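Local coordinates for protein superoxide dismutase [Fe] (Sulfolobus solfataricus, PDB 1WB7) that catalyses the disproportionation of superoxide radicals to hydrogen peroxide and dioxygen, using one iron ion per subunit of a homotetramer, at residues N79-K82 against L83-Y87. The protein carries 1 engineered substitution. Sequence-based numbering, arbitrary orientation.
With FE (Fe (III) ion), chain C.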
loop_
_atom_site.group_PDB
_atom_site.type_symbol
_atom_site.label_atom_id
_atom_site.label_comp_id
_atom_site.label_asym_id
_atom_site.label_seq_id
_atom_site.Cartn_x
_atom_site.Cartn_y
_atom_site.Cartn_z
ATOM N N ASN A 79 -1.405 5.721 14.219
ATOM C CA ASN A 79 -2.535 4.813 14.048
ATOM C C ASN A 79 -2.328 3.599 14.933
ATOM O O ASN A 79 -3.284 3.056 15.489
ATOM C CB ASN A 79 -2.667 4.368 12.587
ATOM C CG ASN A 79 -3.480 5.338 11.763
ATOM O OD1 ASN A 79 -4.633 5.631 12.094
ATOM N ND2 ASN A 79 -2.889 5.845 10.687
ATOM N N GLY A 80 -1.076 3.169 15.059
ATOM C CA GLY A 80 -0.780 2.022 15.901
ATOM C C GLY A 80 -1.296 2.294 17.301
ATOM O O GLY A 80 -1.903 1.437 17.937
ATOM N N HIS A 81 -1.057 3.508 17.779
ATOM C CA HIS A 81 -1.511 3.910 19.102
ATOM C C HIS A 81 -3.032 4.069 19.166
ATOM O O HIS A 81 -3.700 3.450 19.998
ATOM C CB HIS A 81 -0.843 5.228 19.499
ATOM C CG HIS A 81 -1.542 5.946 20.609
ATOM N ND1 HIS A 81 -1.782 5.366 21.837
ATOM C CD2 HIS A 81 -2.073 7.190 20.673
ATOM C CE1 HIS A 81 -2.432 6.220 22.606
ATOM N NE2 HIS A 81 -2.622 7.334 21.924
ATOM N N LYS A 82 -3.579 4.899 18.285
ATOM C CA LYS A 82 -5.015 5.147 18.272
ATOM C C LYS A 82 -5.857 3.886 18.124
ATOM O O LYS A 82 -6.819 3.693 18.869
ATOM C CB LYS A 82 -5.369 6.146 17.165
ATOM C CG LYS A 82 -4.867 7.553 17.437
ATOM C CD LYS A 82 -5.247 8.510 16.311
ATOM C CE LYS A 82 -4.856 9.952 16.637
ATOM N NZ LYS A 82 -5.633 10.531 17.789
ATOM N N LEU A 83 -5.502 3.025 17.176
ATOM C CA LEU A 83 -6.261 1.800 16.958
ATOM C C LEU A 83 -6.209 0.837 18.146
ATOM O O LEU A 83 -7.210 0.204 18.476
ATOM C CB LEU A 83 -5.780 1.102 15.684
ATOM C CG LEU A 83 -6.027 1.898 14.398
ATOM C CD1 LEU A 83 -5.584 1.077 13.194
ATOM C CD2 LEU A 83 -7.509 2.258 14.291
ATOM N N HIS A 84 -5.056 0.719 18.795
ATOM C CA HIS A 84 -4.976 -0.162 19.947
ATOM C C HIS A 84 -5.801 0.421 21.093
ATOM O O HIS A 84 -6.467 -0.313 21.826
ATOM C CB HIS A 84 -3.520 -0.379 20.376
ATOM C CG HIS A 84 -2.789 -1.369 19.522
ATOM N ND1 HIS A 84 -2.247 -1.042 18.301
ATOM C CD2 HIS A 84 -2.549 -2.691 19.697
ATOM C CE1 HIS A 84 -1.703 -2.119 17.758
ATOM N NE2 HIS A 84 -1.875 -3.134 18.585
ATOM N N ALA A 85 -5.772 1.744 21.232
ATOM C CA ALA A 85 -6.534 2.410 22.282
ATOM C C ALA A 85 -8.021 2.132 22.073
ATOM O O ALA A 85 -8.770 1.965 23.030
ATOM C CB ALA A 85 -6.271 3.915 22.255
ATOM N N LEU A 86 -8.450 2.095 20.817
ATOM C CA LEU A 86 -9.845 1.809 20.517
ATOM C C LEU A 86 -10.115 0.336 20.788
ATOM O O LEU A 86 -11.161 -0.036 21.317
ATOM C CB LEU A 86 -10.154 2.116 19.052
ATOM C CG LEU A 86 -10.196 3.579 18.621
ATOM C CD1 LEU A 86 -10.506 3.640 17.145
ATOM C CD2 LEU A 86 -11.256 4.339 19.429
ATOM N N TYR A 87 -9.150 -0.496 20.417
ATOM C CA TYR A 87 -9.244 -1.938 20.585
ATOM C C TYR A 87 -9.505 -2.347 22.034
ATOM O O TYR A 87 -10.411 -3.135 22.299
ATOM C CB TYR A 87 -7.952 -2.568 20.071
ATOM C CG TYR A 87 -7.889 -4.076 20.147
ATOM C CD1 TYR A 87 -8.827 -4.874 19.488
ATOM C CD2 TYR A 87 -6.845 -4.704 20.828
ATOM C CE1 TYR A 87 -8.716 -6.264 19.501
ATOM C CE2 TYR A 87 -6.726 -6.088 20.847
ATOM C CZ TYR A 87 -7.659 -6.861 20.182
ATOM O OH TYR A 87 -7.511 -8.226 20.180
HETATM FE FE FE C . -2.079 -5.172 18.000
HETATM O O HOH W 1 -1.816 -4.489 15.738
#
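His84 and Gly80, one helical turn apart, illustrate how a helix can orient a metal ligand through its own backbone. The imidazole ND1 donates a short bond to the Gly80 carbonyl O at 2.5 Å, with an N-H...O angle of 150° and the oxygen at the ring edge, 15° out of its plane. With CG anti to the carbonyl carbon, beside the backbone N, the ring lies back toward Gly80, and chi2 of 81° turns ND1 to its carbonyl. Gly80 O also takes a weak bond from His84 N, at 3.3 Å, so one carbonyl serves both the backbone and the side chain of His84.

Metal coordination uses the other ring nitrogen: His84 NE2 lies 2.1 Å from the iron, whose protein ligands are completed by His33, Asp170 and His174, with a water also bound. Gly80 O thus acts as a second-shell group, and the bond would hold the ring against rotation about CB-CG.

Ordinary helical bonds flank this site, among them Leu83 N to Asn79 O at 2.8 Å and Ala85 N to His81 O.

Lys82 forms salt bridges to Glu143 and Asp141 of the second subunit. Within helix 67-89, Leu83 packs on strand 165-170, while His81 and Ala85 touch helix 27-57.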